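Local atomic coordinates of Lmo0131 protein (Listeria monocytogenes, PDB entry 4Q6J), a protein that probably hydrolyses the bacterial second messenger cyclic di-GMP, as expected of an EAL-domain TIM barrel, although its actual role has not been established. Residues L122-I126 and L170-K176; E125-R129 and G160-Y166. All coordinates share one frame; numbering follows the deposited sequence.

From the N terminus, the chain reaches strand 122-127, from which both contacts start, sharing E125 and I126. It then runs through helix 136-146 and strand 151-154 before turning at residues 160-166 into helix 163-169. There contact 2 (125-129 with 160-166) closes the inner loop, 30 residues long, three of them (130-132) unmodelled. Strand 174-177 follows, and contact 1 (122-126 with 170-176) closes a wider loop of 43 residues around the first. Contact 2 therefore ties the end of strand 122-127 to the start of helix 163-169, while contact 1 links two parallel barrel strands separated by 151-154. The contacts touch where I172 CG1 packs 3.9 Å from Y166 O.

Contact 1: residues L122-I126 and L170-K176; sequences LEIEI and LPIDIVK. With EDO (1,2-ethanediol), chain N.
E125 and K176 form the charged part of the contact: K176 NZ lies 3.4 Å from E125 OE1, a salt bridge whose hydrogen bond is weak. The lysine chain bends at its third torsion (chi3 67°), bringing CD over one face of the E125 carboxylate and NZ to one of its oxygens. The stronger polar partner of K176 is E212, and Q232 also bonds its NZ. One water joins the three charged groups, accepting from K176 NZ at 2.7 Å and donating to E123 OE2 at 2.8 Å and, at longer range, to E125 OE1. S153 OG is a second partner of E123 OE2. The other oxygen, E123 OE1, accepts a 2.6 Å bond from O1 of a 1,2-ethanediol, probably from the crystallisation liquor, that also bonds K27.

The extended E123 side chain, with CG anti to its nitrogen (chi1 168°), meets I174 at about a right angle, and the I174 CD1 methyl lies against a carboxylate oxygen, 3.4 Å from E123 OE1. The apolar cluster is on the other face of the sheet, where I126 CD1 touches two terminal methyls, I172 CD1 at 4.0 Å and L170 CD1 at 4.1 Å.

Strand pieces 122-126 and 174-176 of this TIM barrel run in the same general sense, 44° apart, and L170 to D173 are the loop leading into the second. Strand 151-154 runs between them: S153 bonds E123 and touches E125 and I174 on the inner face, whereas V152 touches I172 on the outer. Helix 136-146 covers that outer side, with L142 against L170, and strand 89-95 flanks strand 122-127.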
loop_
_atom_site.group_PDB
_atom_site.type_symbol
_atom_site.label_atom_id
_atom_site.label_comp_id
_atom_site.label_asym_id
_atom_site.label_seq_id
_atom_site.Cartn_x
_atom_site.Cartn_y
_atom_site.Cartn_z
ATOM N N LEU B 122 -7.135 -30.542 7.544
ATOM C CA LEU B 122 -6.772 -29.438 6.649
ATOM C C LEU B 122 -6.877 -28.134 7.400
ATOM O O LEU B 122 -7.802 -27.938 8.171
ATOM C CB LEU B 122 -7.627 -29.369 5.367
ATOM C CG LEU B 122 -7.343 -28.229 4.368
ATOM C CD1 LEU B 122 -6.193 -28.598 3.475
ATOM C CD2 LEU B 122 -8.577 -27.960 3.549
ATOM N N GLU B 123 -5.910 -27.254 7.128
ATOM C CA GLU B 123 -5.877 -25.891 7.633
ATOM C C GLU B 123 -5.753 -24.922 6.438
ATOM O O GLU B 123 -4.866 -25.066 5.612
ATOM C CB GLU B 123 -4.691 -25.739 8.587
ATOM C CG GLU B 123 -4.372 -24.323 8.968
ATOM C CD GLU B 123 -3.180 -24.265 9.950
ATOM O OE1 GLU B 123 -3.155 -25.103 10.870
ATOM O OE2 GLU B 123 -2.270 -23.416 9.800
ATOM N N ILE B 124 -6.685 -23.983 6.338
ATOM C CA ILE B 124 -6.555 -22.872 5.405
ATOM C C ILE B 124 -5.806 -21.776 6.118
ATOM O O ILE B 124 -6.267 -21.276 7.129
ATOM C CB ILE B 124 -7.916 -22.321 4.968
ATOM C CG1 ILE B 124 -8.644 -23.326 4.070
ATOM C CG2 ILE B 124 -7.765 -20.977 4.263
ATOM C CD1 ILE B 124 -10.046 -22.898 3.682
ATOM N N GLU B 125 -4.632 -21.437 5.591
ATOM C CA GLU B 125 -3.805 -20.379 6.136
ATOM C C GLU B 125 -3.942 -19.130 5.271
ATOM O O GLU B 125 -3.561 -19.118 4.106
ATOM C CB GLU B 125 -2.347 -20.809 6.226
ATOM C CG GLU B 125 -1.462 -19.632 6.527
ATOM C CD GLU B 125 -0.015 -19.991 6.728
ATOM O OE1 GLU B 125 0.308 -21.167 6.896
ATOM O OE2 GLU B 125 0.827 -19.075 6.730
ATOM N N ILE B 126 -4.517 -18.085 5.838
ATOM C CA ILE B 126 -4.832 -16.874 5.099
ATOM C C ILE B 126 -3.560 -16.047 4.956
ATOM O O ILE B 126 -2.905 -15.732 5.956
ATOM C CB ILE B 126 -5.958 -16.043 5.798
ATOM C CG1 ILE B 126 -7.186 -16.914 6.065
ATOM C CG2 ILE B 126 -6.309 -14.788 4.985
ATOM C CD1 ILE B 126 -8.154 -16.295 7.003
ATOM N N LEU B 170 -12.930 -12.554 11.526
ATOM C CA LEU B 170 -12.880 -13.838 10.829
ATOM C C LEU B 170 -12.876 -14.992 11.841
ATOM O O LEU B 170 -12.558 -14.782 13.011
ATOM C CB LEU B 170 -11.652 -13.894 9.923
ATOM C CG LEU B 170 -11.690 -12.905 8.767
ATOM C CD1 LEU B 170 -10.448 -13.086 7.965
ATOM C CD2 LEU B 170 -12.913 -13.168 7.950
ATOM N N PRO B 171 -13.246 -16.209 11.410
ATOM C CA PRO B 171 -13.341 -17.309 12.375
ATOM C C PRO B 171 -12.009 -18.076 12.540
ATOM O O PRO B 171 -11.894 -19.254 12.284
ATOM C CB PRO B 171 -14.445 -18.180 11.780
ATOM C CG PRO B 171 -14.231 -18.056 10.351
ATOM C CD PRO B 171 -13.805 -16.599 10.108
ATOM N N ILE B 172 -11.006 -17.357 13.021
ATOM C CA ILE B 172 -9.644 -17.847 13.121
ATOM C C ILE B 172 -9.453 -18.862 14.262
ATOM O O ILE B 172 -9.912 -18.644 15.381
ATOM C CB ILE B 172 -8.670 -16.657 13.318
ATOM C CG1 ILE B 172 -8.902 -15.567 12.272
ATOM C CG2 ILE B 172 -7.252 -17.125 13.273
ATOM C CD1 ILE B 172 -8.866 -16.079 10.884
ATOM N N ASP B 173 -8.786 -19.980 13.953
ATOM C CA ASP B 173 -8.411 -21.009 14.930
ATOM C C ASP B 173 -6.945 -20.868 15.376
ATOM O O ASP B 173 -6.610 -21.128 16.524
ATOM C CB ASP B 173 -8.556 -22.420 14.340
ATOM C CG ASP B 173 -9.970 -22.759 13.938
ATOM O OD1 ASP B 173 -10.853 -22.745 14.818
ATOM O OD2 ASP B 173 -10.195 -23.057 12.756
ATOM N N ILE B 174 -6.068 -20.502 14.453
ATOM C CA ILE B 174 -4.635 -20.476 14.731
ATOM C C ILE B 174 -4.011 -19.164 14.244
ATOM O O ILE B 174 -4.222 -18.729 13.114
ATOM C CB ILE B 174 -3.906 -21.677 14.071
ATOM C CG1 ILE B 174 -4.342 -23.001 14.698
ATOM C CG2 ILE B 174 -2.402 -21.523 14.144
ATOM C CD1 ILE B 174 -4.790 -23.989 13.668
ATOM N N VAL B 175 -3.272 -18.528 15.139
ATOM C CA VAL B 175 -2.502 -17.343 14.810
ATOM C C VAL B 175 -1.053 -17.735 14.604
ATOM O O VAL B 175 -0.451 -18.349 15.479
ATOM C CB VAL B 175 -2.579 -16.307 15.941
ATOM C CG1 VAL B 175 -1.452 -15.280 15.822
ATOM C CG2 VAL B 175 -3.968 -15.654 15.962
ATOM N N LYS B 176 -0.512 -17.382 13.447
ATOM C CA LYS B 176 0.876 -17.639 13.129
ATOM C C LYS B 176 1.652 -16.325 13.156
ATOM O O LYS B 176 1.165 -15.272 12.718
ATOM C CB LYS B 176 0.985 -18.346 11.776
ATOM C CG LYS B 176 0.029 -19.524 11.709
ATOM C CD LYS B 176 0.366 -20.530 10.631
ATOM C CE LYS B 176 1.667 -21.270 10.910
ATOM N NZ LYS B 176 2.245 -21.786 9.645
HETATM C C1 EDO N . -1.513 -25.248 14.046
HETATM O O1 EDO N . -1.330 -24.746 12.713
HETATM C C2 EDO N . -0.856 -26.607 14.216
HETATM O O2 EDO N . 0.569 -26.481 14.167
HETATM O O HOH W 1 0.422 -23.715 8.983
#

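Contact 2: residues E125-R129 and G160-Y166; sequences EIIER and GYSSLAY
A bend at the third torsion of R129 (chi3 -70°), after an extended stretch through CB, CG and CD, lays the methylenes across the Y166 ring and turns the guanidinium toward Y161 O and S163 OG. CD sits over the ring centre, 4.0 Å from the centroid, a CH-pi contact. CZ is further off, 4.8 Å from the same centroid, but still above the face, a cation-pi arrangement in which the two planes stand 76° apart, so the guanidinium presents its edge, with NH2 nearest the ring. At the far end of the ring, Y166 OH comes 3.3 Å from R129 CB.

Two hydrogen bonds across the contact, with a third from NE to D155 O, hold the guanidinium. NH2 donates to Y161 O at 2.7 Å and NH1 to S163 OG at 2.9 Å; both bonds are markedly bent at the hydrogen, and both acceptors are tilted out of the guanidinium plane. NH1 also has a weak bond to D156 O, and S163 OG has its stronger partner in G158 N.

Y161 and S163 belong to the DDFGKGYSSL sequence that follows a barrel strand in EAL domains, a loop thought, in some relatives, to link the active site with the dimer interface. Here it does meet a second subunit: S162 OG bonds G160 N of that subunit, and Y161 packs edge-to-face on its Y161. Helix 163-169 starts after S162, whose carbonyl accepts Y166 N at 3.2 Å, placing the tyrosine on the first turn. Between strand 122-127 and helix 163-169, I126 CG2 meets Y166 CE2 obliquely at 4.3 Å, and M154 touches both Y166 and R129.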
loop_
_atom_site.group_PDB
_atom_site.type_symbol
_atom_site.label_atom_id
_atom_site.label_comp_id
_atom_site.label_asym_id
_atom_site.label_seq_id
_atom_site.Cartn_x
_atom_site.Cartn_y
_atom_site.Cartn_z
ATOM N N GLU B 125 -4.632 -21.437 5.591
ATOM C CA GLU B 125 -3.805 -20.379 6.136
ATOM C C GLU B 125 -3.942 -19.130 5.271
ATOM O O GLU B 125 -3.561 -19.118 4.106
ATOM C CB GLU B 125 -2.347 -20.809 6.226
ATOM C CG GLU B 125 -1.462 -19.632 6.527
ATOM C CD GLU B 125 -0.015 -19.991 6.728
ATOM O OE1 GLU B 125 0.308 -21.167 6.896
ATOM O OE2 GLU B 125 0.827 -19.075 6.730
ATOM N N ILE B 126 -4.517 -18.085 5.838
ATOM C CA ILE B 126 -4.832 -16.874 5.099
ATOM C C ILE B 126 -3.560 -16.047 4.956
ATOM O O ILE B 126 -2.905 -15.732 5.956
ATOM C CB ILE B 126 -5.958 -16.043 5.798
ATOM C CG1 ILE B 126 -7.186 -16.914 6.065
ATOM C CG2 ILE B 126 -6.309 -14.788 4.985
ATOM C CD1 ILE B 126 -8.154 -16.295 7.003
ATOM N N ILE B 127 -3.200 -15.732 3.718
ATOM C CA ILE B 127 -2.001 -14.964 3.431
ATOM C C ILE B 127 -2.345 -13.664 2.672
ATOM O O ILE B 127 -3.526 -13.370 2.457
ATOM C CB ILE B 127 -0.911 -15.811 2.689
ATOM C CG1 ILE B 127 -1.347 -16.207 1.276
ATOM C CG2 ILE B 127 -0.531 -16.998 3.500
ATOM C CD1 ILE B 127 -0.193 -16.551 0.398
ATOM N N GLU B 128 -1.330 -12.878 2.305
ATOM C CA GLU B 128 -1.525 -11.668 1.507
ATOM C C GLU B 128 -2.662 -10.797 2.027
ATOM O O GLU B 128 -3.511 -10.339 1.276
ATOM C CB GLU B 128 -1.691 -12.035 0.026
ATOM C CG GLU B 128 -0.427 -12.710 -0.475
ATOM C CD GLU B 128 -0.488 -13.237 -1.906
ATOM O OE1 GLU B 128 -1.445 -12.932 -2.620
ATOM O OE2 GLU B 128 0.440 -13.963 -2.327
ATOM N N ARG B 129 -2.675 -10.572 3.329
ATOM C CA ARG B 129 -3.799 -9.921 3.930
ATOM C C ARG B 129 -3.696 -8.413 3.723
ATOM O O ARG B 129 -2.609 -7.872 3.802
ATOM C CB ARG B 129 -3.822 -10.290 5.407
ATOM C CG ARG B 129 -3.728 -11.794 5.658
ATOM C CD ARG B 129 -3.863 -12.169 7.158
ATOM N NE ARG B 129 -2.703 -11.766 7.943
ATOM C CZ ARG B 129 -2.586 -10.584 8.544
ATOM N NH1 ARG B 129 -1.498 -10.275 9.230
ATOM N NH2 ARG B 129 -3.570 -9.717 8.462
ATOM N N GLY B 160 1.456 -8.045 9.053
ATOM C CA GLY B 160 0.564 -7.889 7.920
ATOM C C GLY B 160 -0.504 -6.841 8.161
ATOM O O GLY B 160 -0.534 -6.202 9.214
ATOM N N TYR B 161 -1.369 -6.677 7.203
ATOM C CA TYR B 161 -2.359 -5.664 7.312
ATOM C C TYR B 161 -3.394 -5.995 8.368
ATOM O O TYR B 161 -3.937 -7.079 8.406
ATOM C CB TYR B 161 -3.027 -5.536 5.976
ATOM C CG TYR B 161 -3.938 -4.371 5.864
ATOM C CD1 TYR B 161 -5.304 -4.548 5.758
ATOM C CD2 TYR B 161 -3.441 -3.091 5.866
ATOM C CE1 TYR B 161 -6.152 -3.468 5.659
ATOM C CE2 TYR B 161 -4.275 -2.014 5.751
ATOM C CZ TYR B 161 -5.623 -2.208 5.649
ATOM O OH TYR B 161 -6.430 -1.118 5.545
ATOM N N SER B 162 -3.680 -5.036 9.225
ATOM C CA SER B 162 -4.879 -5.050 10.054
ATOM C C SER B 162 -5.100 -6.423 10.681
ATOM O O SER B 162 -6.169 -7.016 10.536
ATOM C CB SER B 162 -6.103 -4.643 9.232
ATOM O OG SER B 162 -6.305 -3.242 9.277
ATOM N N SER B 163 -4.084 -6.921 11.376
ATOM C CA SER B 163 -4.138 -8.249 11.960
ATOM C C SER B 163 -5.216 -8.334 13.029
ATOM O O SER B 163 -5.827 -9.361 13.220
ATOM C CB SER B 163 -2.770 -8.615 12.545
ATOM O OG SER B 163 -1.787 -8.547 11.546
ATOM N N LEU B 164 -5.388 -7.264 13.774
ATOM C CA LEU B 164 -6.402 -7.249 14.817
ATOM C C LEU B 164 -7.827 -7.360 14.298
ATOM O O LEU B 164 -8.666 -7.950 14.945
ATOM C CB LEU B 164 -6.240 -6.049 15.743
ATOM C CG LEU B 164 -5.204 -6.313 16.824
ATOM C CD1 LEU B 164 -5.153 -5.133 17.776
ATOM C CD2 LEU B 164 -5.474 -7.584 17.596
ATOM N N ALA B 165 -8.088 -6.748 13.145
ATOM C CA ALA B 165 -9.407 -6.798 12.518
ATOM C C ALA B 165 -9.691 -8.173 11.927
ATOM O O ALA B 165 -10.804 -8.669 12.005
ATOM C CB ALA B 165 -9.525 -5.768 11.472
ATOM N N TYR B 166 -8.680 -8.779 11.323
ATOM C CA TYR B 166 -8.780 -10.173 10.931
ATOM C C TYR B 166 -9.165 -11.047 12.111
ATOM O O TYR B 166 -10.069 -11.881 12.044
ATOM C CB TYR B 166 -7.455 -10.651 10.358
ATOM C CG TYR B 166 -7.316 -10.325 8.908
ATOM C CD1 TYR B 166 -6.844 -9.094 8.491
ATOM C CD2 TYR B 166 -7.663 -11.243 7.942
ATOM C CE1 TYR B 166 -6.715 -8.800 7.127
ATOM C CE2 TYR B 166 -7.552 -10.957 6.586
ATOM C CZ TYR B 166 -7.084 -9.744 6.174
ATOM O OH TYR B 166 -6.964 -9.480 4.815
#